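Local atomic coordinates of cellulase (Uncultured bacterium, PDB entry 6XSO), a protein that probably hydrolyses internal beta-1,4 linkages of cellulose and related plant cell-wall polysaccharides, as a broad-specificity endoglucanase of glycoside hydrolase family 5, subfamily 4. Residues Thr23-Asn28 / Asp114-Ile119; Ala148-Leu153 / Asn207-Ser212; Phe170-Glu175 / Arg211-Ala216; Ala216-Gly221 / Gln258-His263. All blocks are in the same frame, centred on the assembly; numbering follows the deposited sequence.

In the fold
Interactions 1, 2 and 3 are buried, whereas interaction 4 lies at the surface. Interaction 3 sits deepest, where the end of strand 168-171 meets the inner side of helix 196-219. That helix also serves interaction 2, with helix 140-161, and interaction 4, with the loop before strand 264-270. Interactions 2 and 3 touch and share Arg211 and Ser212, their centres about 6 Å apart. Interaction 1 lies where the barrel strands begin and touches interaction 3 through neighbouring strands 116-119 and 168-171. Chemistry follows place: a single aromatic ring carries interactions 1 and 3, interaction 2 adds a hydroxyl-carboxylate bond to a T-shaped tyrosine pair, and interaction 4 relies on a salt bridge.

Interaction 1 of 4, residues Thr23-Asn28 / Asp114-Ile119; sequences TNAVKN and DMYCII
Tyr116 reaches from the strand to the helix and lays its ring against Ala25 and Asn28. The carbonyl oxygen of Ala25 lies over one face, nearer the rim than the centre, with Ala25 O 4.0 Å from Tyr116 CZ. The methyl of the same residue adds a looser contact, Ala25 CB to Tyr116 CE2 at 4.2 Å. At the phenol end, Asn28 CB comes within 3.2 Å of Tyr116 OH, and Asn28 O approaches Tyr116 CE1 obliquely at 3.6 Å. The Asn28 amide and the tyrosine ring are tilted 30° from each other, and the two polar ends meet through a third residue: Glu20 takes Tyr116 OH on one carboxylate oxygen and Asn28 ND2 on the other.

Helix 22-28 precedes the first strand of an eight-stranded TIM barrel and lies beneath the N-terminal ends of the strands, where Ala25 also touches Asn228 and Thr23 touches Pro303. Tyr116 is the first residue of strand 116-119. With CG anti to the carbonyl carbon (chi1 -69°), its ring leaves the strand for the helix. A leucine at Tyr116 would probably leave Glu20 with Asn28 alone of this pair and open a gap beside Ala25. Lys167, from just before the adjacent strand, makes a cation-pi contact with the ring, and backbone bonds to Gly77 and Ile79 fix its base.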
# COMPACT_ATOMS: atom_id res chain seq x y z
N THR A 23 -13.77 -3.00 -7.83
CA THR A 23 -14.64 -1.97 -7.27
C THR A 23 -15.36 -2.49 -6.04
O THR A 23 -15.43 -1.81 -5.01
CB THR A 23 -15.62 -1.46 -8.33
OG1 THR A 23 -14.92 -0.72 -9.33
CG2 THR A 23 -16.68 -0.55 -7.71
N ASN A 24 -15.90 -3.71 -6.12
CA ASN A 24 -16.56 -4.28 -4.94
C ASN A 24 -15.55 -4.64 -3.85
O ASN A 24 -15.85 -4.47 -2.66
CB ASN A 24 -17.39 -5.49 -5.34
CG ASN A 24 -18.73 -5.10 -5.92
OD1 ASN A 24 -19.34 -4.11 -5.48
ND2 ASN A 24 -19.21 -5.85 -6.89
N ALA A 25 -14.37 -5.14 -4.22
CA ALA A 25 -13.37 -5.45 -3.21
C ALA A 25 -13.05 -4.22 -2.37
O ALA A 25 -13.03 -4.28 -1.13
CB ALA A 25 -12.08 -5.95 -3.86
N VAL A 26 -12.84 -3.09 -3.03
CA VAL A 26 -12.42 -1.88 -2.34
C VAL A 26 -13.52 -1.37 -1.43
O VAL A 26 -13.28 -0.97 -0.29
CB VAL A 26 -11.96 -0.84 -3.38
CG1 VAL A 26 -11.76 0.52 -2.73
CG2 VAL A 26 -10.68 -1.31 -4.08
N LYS A 27 -14.77 -1.44 -1.89
CA LYS A 27 -15.88 -1.12 -1.00
C LYS A 27 -15.94 -2.07 0.18
O LYS A 27 -16.17 -1.66 1.33
CB LYS A 27 -17.19 -1.19 -1.78
CG LYS A 27 -18.46 -1.06 -0.94
CD LYS A 27 -19.70 -1.24 -1.82
CE LYS A 27 -20.99 -1.29 -0.99
NZ LYS A 27 -21.04 -2.49 -0.10
N ASN A 28 -15.74 -3.37 -0.07
CA ASN A 28 -15.94 -4.36 0.98
C ASN A 28 -14.79 -4.39 1.99
O ASN A 28 -14.95 -4.99 3.06
CB ASN A 28 -16.14 -5.76 0.39
CG ASN A 28 -17.45 -5.90 -0.32
OD1 ASN A 28 -18.40 -5.20 -0.01
ND2 ASN A 28 -17.51 -6.82 -1.27
N ASP A 114 -11.18 -13.45 8.02
CA ASP A 114 -12.02 -13.04 6.90
C ASP A 114 -11.84 -11.56 6.57
O ASP A 114 -12.76 -10.89 6.09
CB ASP A 114 -13.49 -13.40 7.11
CG ASP A 114 -14.21 -13.58 5.80
OD1 ASP A 114 -13.66 -14.26 4.90
OD2 ASP A 114 -15.33 -13.03 5.66
N MET A 115 -10.64 -11.05 6.83
CA MET A 115 -10.27 -9.72 6.35
C MET A 115 -9.53 -9.84 5.03
O MET A 115 -8.91 -10.86 4.73
CB MET A 115 -9.38 -9.00 7.37
CG MET A 115 -10.12 -8.57 8.66
SD MET A 115 -9.15 -7.50 9.77
CE MET A 115 -8.02 -8.72 10.37
N TYR A 116 -9.60 -8.78 4.23
CA TYR A 116 -8.74 -8.66 3.05
C TYR A 116 -7.29 -8.46 3.47
O TYR A 116 -6.99 -7.90 4.53
CB TYR A 116 -9.17 -7.46 2.20
CG TYR A 116 -10.49 -7.64 1.52
CD1 TYR A 116 -11.67 -7.40 2.18
CD2 TYR A 116 -10.55 -8.08 0.21
CE1 TYR A 116 -12.90 -7.58 1.57
CE2 TYR A 116 -11.75 -8.26 -0.42
CZ TYR A 116 -12.92 -8.00 0.27
OH TYR A 116 -14.12 -8.18 -0.36
N CYS A 117 -6.37 -8.90 2.62
CA CYS A 117 -4.94 -8.74 2.85
C CYS A 117 -4.28 -8.25 1.57
O CYS A 117 -4.43 -8.87 0.51
CB CYS A 117 -4.30 -10.06 3.27
SG CYS A 117 -2.58 -9.86 3.80
N ILE A 118 -3.56 -7.13 1.65
CA ILE A 118 -2.74 -6.63 0.55
C ILE A 118 -1.28 -6.91 0.88
O ILE A 118 -0.81 -6.51 1.95
CB ILE A 118 -2.96 -5.12 0.34
CG1 ILE A 118 -4.39 -4.78 -0.06
CG2 ILE A 118 -1.97 -4.58 -0.71
CD1 ILE A 118 -4.70 -3.25 0.06
N ILE A 119 -0.55 -7.54 -0.04
CA ILE A 119 0.90 -7.66 0.07
C ILE A 119 1.53 -6.88 -1.08
O ILE A 119 0.97 -6.82 -2.18
CB ILE A 119 1.45 -9.10 0.08
CG1 ILE A 119 0.95 -9.87 -1.13
CG2 ILE A 119 1.06 -9.78 1.41
CD1 ILE A 119 1.61 -11.26 -1.25

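Interaction 2 of 4, residues Ala148-Leu153 / Asn207-Ser212; sequences AKYEYL and NGYARS
Tyr150 and Tyr209 meet as a T-shaped pair: Tyr209 turns its edge into the face of Tyr150, with the planes at 77° and the centroids 4.8 Å apart. The atom at the point of the T is Tyr209 CD1, poised over the centre of the Tyr150 ring and 3.6 Å from Tyr150 CD1. Beside this, Tyr209 O approaches Tyr150 CE1 at 3.4 Å, while Ser212 CB packs against the ring's edge, 4.0 Å from Tyr150 CD1. Tyr150 holds CG anti to its own N (chi1 176°), which throws the ring across the groove between the helices.

Those helices, 140-161 and 196-219, follow the third and fourth strands of the (beta/alpha)8 barrel and are neighbours in its outer layer. Their segments run in broadly the same direction, crossing at -38° with axes 10.1 Å apart.

Glu151, the next residue after Tyr150, makes the polar part with Ser212, about a turn beyond Tyr209. Its extended chain runs alongside Ser212, and Ser212 OG donates to Glu151 OE2 over 2.7 Å; OE2 accepts on its anti lone pair, away from the other oxygen. Tyr143 OH is a second partner of the buried Ser212 hydroxyl. Both tyrosine hydroxyls are engaged too, Tyr209 OH with Asn142 and Tyr150 OH with the carbonyl of Ser172. A leucine in place of Tyr150 would probably deprive the Tyr209 edge of its aromatic face and leave the Ser172 carbonyl without this hydroxyl. Trp154, a turn further along, packs edge-to-face with the Tyr150 ring.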
# COMPACT_ATOMS: atom_id res chain seq x y z
N ALA A 148 13.54 -7.46 -15.84
CA ALA A 148 13.57 -8.92 -15.74
C ALA A 148 13.55 -9.38 -14.28
O ALA A 148 12.82 -10.31 -13.93
CB ALA A 148 14.80 -9.47 -16.45
N LYS A 149 14.35 -8.74 -13.42
CA LYS A 149 14.39 -9.14 -12.02
C LYS A 149 13.06 -8.85 -11.32
O LYS A 149 12.58 -9.65 -10.51
CB LYS A 149 15.51 -8.41 -11.28
CG LYS A 149 15.94 -9.07 -9.99
CD LYS A 149 17.20 -9.92 -10.22
CE LYS A 149 18.47 -9.09 -10.13
NZ LYS A 149 19.69 -9.94 -10.09
N TYR A 150 12.48 -7.68 -11.61
CA TYR A 150 11.20 -7.29 -11.03
C TYR A 150 10.09 -8.24 -11.46
O TYR A 150 9.28 -8.67 -10.62
CB TYR A 150 10.88 -5.85 -11.45
CG TYR A 150 9.54 -5.35 -11.00
CD1 TYR A 150 8.45 -5.34 -11.86
CD2 TYR A 150 9.37 -4.84 -9.72
CE1 TYR A 150 7.22 -4.87 -11.45
CE2 TYR A 150 8.14 -4.39 -9.31
CZ TYR A 150 7.08 -4.40 -10.18
OH TYR A 150 5.84 -3.94 -9.82
N GLU A 151 10.03 -8.59 -12.74
CA GLU A 151 9.06 -9.58 -13.20
C GLU A 151 9.28 -10.93 -12.52
O GLU A 151 8.32 -11.59 -12.13
CB GLU A 151 9.08 -9.70 -14.73
CG GLU A 151 8.52 -8.46 -15.43
CD GLU A 151 8.32 -8.61 -16.93
OE1 GLU A 151 8.37 -9.74 -17.46
OE2 GLU A 151 8.08 -7.57 -17.60
N TYR A 152 10.54 -11.35 -12.35
CA TYR A 152 10.81 -12.62 -11.68
C TYR A 152 10.34 -12.59 -10.23
O TYR A 152 9.78 -13.58 -9.72
CB TYR A 152 12.30 -12.97 -11.78
CG TYR A 152 12.78 -14.23 -11.09
CD1 TYR A 152 14.02 -14.26 -10.49
CD2 TYR A 152 12.00 -15.38 -11.04
CE1 TYR A 152 14.49 -15.39 -9.87
CE2 TYR A 152 12.46 -16.53 -10.41
CZ TYR A 152 13.70 -16.52 -9.81
OH TYR A 152 14.19 -17.67 -9.20
N LEU A 153 10.58 -11.47 -9.54
CA LEU A 153 10.07 -11.33 -8.17
C LEU A 153 8.56 -11.50 -8.12
O LEU A 153 8.04 -12.24 -7.27
CB LEU A 153 10.51 -9.99 -7.59
CG LEU A 153 9.97 -9.61 -6.22
CD1 LEU A 153 10.34 -10.67 -5.21
CD2 LEU A 153 10.52 -8.24 -5.81
N ASN A 207 4.84 3.44 -15.53
CA ASN A 207 3.90 2.70 -16.37
C ASN A 207 4.49 1.37 -16.82
O ASN A 207 3.76 0.39 -16.89
CB ASN A 207 3.47 3.55 -17.55
CG ASN A 207 2.66 4.76 -17.13
OD1 ASN A 207 2.05 4.77 -16.05
ND2 ASN A 207 2.66 5.79 -17.96
N GLY A 208 5.81 1.33 -17.03
CA GLY A 208 6.47 0.08 -17.37
C GLY A 208 6.45 -0.92 -16.23
O GLY A 208 6.12 -2.09 -16.44
N TYR A 209 6.79 -0.47 -15.02
CA TYR A 209 6.73 -1.38 -13.87
C TYR A 209 5.30 -1.87 -13.65
O TYR A 209 5.08 -3.05 -13.34
CB TYR A 209 7.28 -0.69 -12.63
CG TYR A 209 8.80 -0.74 -12.50
CD1 TYR A 209 9.45 -1.95 -12.29
CD2 TYR A 209 9.58 0.42 -12.59
CE1 TYR A 209 10.82 -2.03 -12.17
CE2 TYR A 209 10.96 0.36 -12.45
CZ TYR A 209 11.57 -0.87 -12.24
OH TYR A 209 12.92 -1.03 -12.08
N ALA A 210 4.31 -0.99 -13.82
CA ALA A 210 2.91 -1.39 -13.66
C ALA A 210 2.53 -2.49 -14.66
O ALA A 210 1.90 -3.49 -14.28
CB ALA A 210 1.99 -0.18 -13.81
N ARG A 211 2.91 -2.32 -15.93
CA ARG A 211 2.68 -3.33 -16.96
C ARG A 211 3.40 -4.63 -16.62
O ARG A 211 2.83 -5.73 -16.74
CB ARG A 211 3.26 -2.85 -18.29
CG ARG A 211 2.45 -1.89 -19.11
CD ARG A 211 2.94 -1.92 -20.58
NE ARG A 211 4.39 -1.77 -20.75
CZ ARG A 211 5.05 -0.60 -20.73
NH1 ARG A 211 4.40 0.54 -20.52
NH2 ARG A 211 6.36 -0.56 -20.91
N SER A 212 4.67 -4.52 -16.23
CA SER A 212 5.45 -5.70 -15.91
C SER A 212 4.82 -6.48 -14.77
O SER A 212 4.78 -7.71 -14.82
CB SER A 212 6.87 -5.28 -15.53
OG SER A 212 7.68 -5.09 -16.68

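Interaction 3 of 4, residues Phe170-Glu175 / Arg211-Ala216; sequences FESYNE and RSFVNA
Phe213 drives its ring from the helix against the backbone of Ser172, and this is where the packing is closest. Ser172 CB stands over the ring as a CH-pi contact, 3.6 Å from the centroid, and its nearest ring atom is Phe213 CD2 at 3.4 Å. Ser172 CA lies over the centre of the same face, so the ring rests on the main chain as much as on the side chain. Phe213 gets there with CG anti to its N (chi1 161°), pointing inward from the helix.

At the ring's edge Phe170 CB stands a little farther off, in its plane at 3.8 Å from Phe213 CZ, though Phe170 O comes to 3.5 Å of the same carbon. The Phe170 ring itself turns away, toward Val217 and Phe161.

This is the interface between the strand cylinder and the helix layer of a TIM barrel, here just where strand 168-171 gives way to its C-terminal loop. That loop carries Asn174 and Glu175, consistent with the Asn-Glu pair at the end of the fourth strand in family 5 enzymes, whose glutamate is the acid/base. Leu229 and Val231 of the next strand, with Tyr150, also pack on Phe213. Glu171, buried, points away from the helix and forms a salt bridge with Arg80 and a hydrogen bond with Asn120.

Toward solvent the character changes: Arg211 and Asn215 sit on the helix's exposed face, well away from 170-175.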
# COMPACT_ATOMS: atom_id res chain seq x y z
N PHE A 170 -2.60 -8.12 -4.56
CA PHE A 170 -1.20 -7.76 -4.71
C PHE A 170 -1.08 -6.30 -5.13
O PHE A 170 -1.87 -5.81 -5.94
CB PHE A 170 -0.52 -8.58 -5.82
CG PHE A 170 -0.59 -10.08 -5.66
CD1 PHE A 170 -0.72 -10.71 -4.43
CD2 PHE A 170 -0.48 -10.88 -6.80
CE1 PHE A 170 -0.76 -12.10 -4.34
CE2 PHE A 170 -0.52 -12.26 -6.72
CZ PHE A 170 -0.66 -12.87 -5.49
N GLU A 171 -0.04 -5.62 -4.62
CA GLU A 171 0.25 -4.22 -4.93
C GLU A 171 1.65 -4.11 -5.54
O GLU A 171 2.62 -4.56 -4.95
CB GLU A 171 0.13 -3.36 -3.67
CG GLU A 171 0.76 -1.99 -3.73
CD GLU A 171 0.91 -1.38 -2.34
OE1 GLU A 171 0.10 -1.75 -1.45
OE2 GLU A 171 1.80 -0.53 -2.13
N SER A 172 1.72 -3.45 -6.69
CA SER A 172 2.89 -3.50 -7.57
C SER A 172 4.18 -3.03 -6.91
O SER A 172 5.24 -3.65 -7.11
CB SER A 172 2.58 -2.66 -8.81
OG SER A 172 2.26 -1.30 -8.46
N TYR A 173 4.16 -1.90 -6.23
CA TYR A 173 5.35 -1.21 -5.69
C TYR A 173 4.78 -0.10 -4.80
O TYR A 173 3.65 0.36 -5.01
CB TYR A 173 6.33 -0.64 -6.79
CG TYR A 173 5.56 0.07 -7.87
CD1 TYR A 173 4.99 1.31 -7.61
CD2 TYR A 173 5.33 -0.51 -9.11
CE1 TYR A 173 4.21 1.94 -8.53
CE2 TYR A 173 4.53 0.10 -10.04
CZ TYR A 173 3.96 1.31 -9.73
OH TYR A 173 3.15 1.90 -10.65
N ASN A 174 5.58 0.34 -3.83
CA ASN A 174 5.09 1.27 -2.81
C ASN A 174 5.18 2.74 -3.20
O ASN A 174 4.19 3.33 -3.63
CB ASN A 174 5.82 0.98 -1.48
CG ASN A 174 5.43 1.92 -0.40
OD1 ASN A 174 4.22 2.17 -0.21
ND2 ASN A 174 6.41 2.45 0.35
N GLU A 175 6.35 3.36 -3.02
CA GLU A 175 6.55 4.80 -3.23
C GLU A 175 7.78 4.95 -4.13
O GLU A 175 8.89 5.20 -3.66
CB GLU A 175 6.70 5.56 -1.89
CG GLU A 175 5.37 5.68 -1.15
CD GLU A 175 5.45 6.40 0.17
OE1 GLU A 175 6.55 6.66 0.68
OE2 GLU A 175 4.38 6.72 0.73
N ARG A 211 2.91 -2.32 -15.93
CA ARG A 211 2.68 -3.33 -16.96
C ARG A 211 3.40 -4.63 -16.62
O ARG A 211 2.83 -5.73 -16.74
CB ARG A 211 3.26 -2.85 -18.29
CG ARG A 211 2.45 -1.89 -19.11
CD ARG A 211 2.94 -1.92 -20.58
NE ARG A 211 4.39 -1.77 -20.75
CZ ARG A 211 5.05 -0.60 -20.73
NH1 ARG A 211 4.40 0.54 -20.52
NH2 ARG A 211 6.36 -0.56 -20.91
N SER A 212 4.67 -4.52 -16.23
CA SER A 212 5.45 -5.70 -15.91
C SER A 212 4.82 -6.48 -14.77
O SER A 212 4.78 -7.71 -14.82
CB SER A 212 6.87 -5.28 -15.53
OG SER A 212 7.68 -5.09 -16.68
N PHE A 213 4.34 -5.78 -13.74
CA PHE A 213 3.67 -6.40 -12.60
C PHE A 213 2.45 -7.18 -13.04
O PHE A 213 2.30 -8.36 -12.74
CB PHE A 213 3.29 -5.30 -11.62
CG PHE A 213 2.22 -5.66 -10.61
CD1 PHE A 213 2.47 -6.59 -9.61
CD2 PHE A 213 1.00 -5.02 -10.64
CE1 PHE A 213 1.49 -6.88 -8.66
CE2 PHE A 213 0.02 -5.28 -9.70
CZ PHE A 213 0.27 -6.21 -8.70
N VAL A 214 1.55 -6.51 -13.78
CA VAL A 214 0.32 -7.18 -14.19
C VAL A 214 0.65 -8.38 -15.06
O VAL A 214 0.12 -9.48 -14.86
CB VAL A 214 -0.62 -6.18 -14.89
CG1 VAL A 214 -1.76 -6.91 -15.55
CG2 VAL A 214 -1.16 -5.17 -13.88
N ASN A 215 1.54 -8.20 -16.04
CA ASN A 215 1.86 -9.28 -16.95
C ASN A 215 2.48 -10.46 -16.22
O ASN A 215 2.17 -11.62 -16.51
CB ASN A 215 2.81 -8.79 -18.04
CG ASN A 215 2.14 -7.81 -19.01
OD1 ASN A 215 0.91 -7.71 -19.06
ND2 ASN A 215 2.96 -7.09 -19.77
N ALA A 216 3.37 -10.19 -15.26
CA ALA A 216 4.02 -11.27 -14.53
C ALA A 216 3.00 -12.03 -13.69
O ALA A 216 3.01 -13.26 -13.65
CB ALA A 216 5.13 -10.72 -13.65

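Interaction 4 of 4, residues Ala216-Gly221 / Gln258-His263; sequences AVRGTG and QGERDH
Arg218 and Glu260 approach from opposite directions, each bent at its second torsion. The arginine turns at chi2 (-105°) and then extends, carrying its guanidinium out from the helix; the glutamate folds at chi2 (-63°), bringing its carboxylate up beside the arginine. The two flat groups meet nearly coplanar, 12° apart, and edge to edge. Arg218 grips side-on with two nitrogens: Arg218 NE gives Glu260 OE2 a nearly straight bond of 2.9 Å, and Arg218 NH2 gives Glu260 OE1 another of 2.8 Å. The second uses the syn lone pair of OE1, while OE2 is met on its syn side with the donor slightly out of the carboxylate plane. Arg218 NH2 also makes a weak, bent bond of 3.1 Å to His263 O.

The contact ties the C-terminal part of helix 196-219 to the loop that leads into strand 264-270, near the end of the TIM barrel where the strands begin. Beyond Arg218, Thr220 OG1 folds back to Val217 O at 2.7 Å in the carbonyl plane, and Gly221, with positive phi, leaves the helical path.

Arg218 NH1 binds the carbonyls of Asn224 and Arg227, so all three guanidinium nitrogens have acceptors and the group can hardly turn. The side-on pairing of full charges in one plane probably makes the tie both strong and directional, and the carboxylate balances the arginine's charge at this partly exposed site.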
# COMPACT_ATOMS: atom_id res chain seq x y z
N ALA A 216 3.37 -10.19 -15.26
CA ALA A 216 4.02 -11.27 -14.53
C ALA A 216 3.00 -12.03 -13.69
O ALA A 216 3.01 -13.26 -13.65
CB ALA A 216 5.13 -10.72 -13.65
N VAL A 217 2.11 -11.30 -13.03
CA VAL A 217 1.15 -11.95 -12.16
C VAL A 217 0.14 -12.75 -12.98
O VAL A 217 -0.09 -13.94 -12.73
CB VAL A 217 0.44 -10.92 -11.26
CG1 VAL A 217 -0.72 -11.59 -10.52
CG2 VAL A 217 1.40 -10.28 -10.28
N ARG A 218 -0.48 -12.11 -13.97
CA ARG A 218 -1.51 -12.79 -14.73
C ARG A 218 -0.93 -13.96 -15.51
O ARG A 218 -1.63 -14.95 -15.76
CB ARG A 218 -2.21 -11.82 -15.67
CG ARG A 218 -2.72 -10.57 -14.96
CD ARG A 218 -4.20 -10.63 -14.79
NE ARG A 218 -4.77 -9.41 -14.25
CZ ARG A 218 -5.38 -9.35 -13.06
NH1 ARG A 218 -5.46 -10.44 -12.30
NH2 ARG A 218 -5.90 -8.21 -12.64
N GLY A 219 0.35 -13.88 -15.89
CA GLY A 219 0.99 -14.94 -16.64
C GLY A 219 1.18 -16.23 -15.87
O GLY A 219 1.42 -17.28 -16.48
N THR A 220 1.09 -16.19 -14.54
CA THR A 220 1.20 -17.41 -13.77
C THR A 220 -0.07 -18.25 -13.82
O THR A 220 -0.06 -19.39 -13.35
CB THR A 220 1.58 -17.13 -12.32
OG1 THR A 220 0.54 -16.37 -11.67
CG2 THR A 220 2.86 -16.37 -12.21
N GLY A 221 -1.18 -17.70 -14.32
CA GLY A 221 -2.37 -18.48 -14.58
C GLY A 221 -3.27 -18.69 -13.38
O GLY A 221 -3.11 -18.10 -12.30
N GLN A 258 -2.58 -2.44 -20.34
CA GLN A 258 -3.46 -3.04 -21.33
C GLN A 258 -4.04 -4.34 -20.79
O GLN A 258 -3.35 -5.14 -20.15
CB GLN A 258 -2.69 -3.31 -22.61
CG GLN A 258 -3.54 -3.83 -23.75
CD GLN A 258 -2.76 -3.97 -25.05
OE1 GLN A 258 -1.94 -4.87 -25.21
NE2 GLN A 258 -3.02 -3.07 -25.99
N GLY A 259 -5.33 -4.54 -21.07
CA GLY A 259 -6.01 -5.74 -20.69
C GLY A 259 -6.72 -5.66 -19.36
O GLY A 259 -7.53 -6.55 -19.06
N GLU A 260 -6.46 -4.63 -18.57
CA GLU A 260 -7.05 -4.50 -17.24
C GLU A 260 -8.34 -3.70 -17.33
O GLU A 260 -8.45 -2.75 -18.10
CB GLU A 260 -6.06 -3.84 -16.29
CG GLU A 260 -4.81 -4.68 -16.05
CD GLU A 260 -5.13 -6.00 -15.38
OE1 GLU A 260 -5.79 -5.94 -14.32
OE2 GLU A 260 -4.75 -7.07 -15.91
N ARG A 261 -9.34 -4.13 -16.54
CA ARG A 261 -10.61 -3.41 -16.48
C ARG A 261 -11.33 -3.66 -15.16
O ARG A 261 -11.62 -2.72 -14.41
CB ARG A 261 -11.52 -3.76 -17.66
CG ARG A 261 -12.74 -2.85 -17.74
CD ARG A 261 -13.66 -3.23 -18.89
NE ARG A 261 -14.65 -4.23 -18.50
CZ ARG A 261 -14.73 -5.45 -19.02
NH1 ARG A 261 -13.89 -5.85 -19.96
NH2 ARG A 261 -15.68 -6.27 -18.60
N ASP A 262 -11.66 -4.92 -14.87
CA ASP A 262 -12.53 -5.24 -13.74
C ASP A 262 -11.78 -5.72 -12.51
O ASP A 262 -12.40 -5.88 -11.46
CB ASP A 262 -13.55 -6.29 -14.12
CG ASP A 262 -14.50 -5.82 -15.17
OD1 ASP A 262 -14.75 -4.60 -15.23
OD2 ASP A 262 -14.99 -6.67 -15.93
N HIS A 263 -10.47 -5.91 -12.60
CA HIS A 263 -9.69 -6.48 -11.50
C HIS A 263 -8.44 -5.66 -11.24
O HIS A 263 -7.39 -6.20 -10.87
CB HIS A 263 -9.36 -7.95 -11.74
CG HIS A 263 -10.57 -8.82 -11.78
ND1 HIS A 263 -11.38 -9.02 -10.68
CD2 HIS A 263 -11.10 -9.56 -12.78
CE1 HIS A 263 -12.37 -9.83 -11.01
NE2 HIS A 263 -12.22 -10.17 -12.28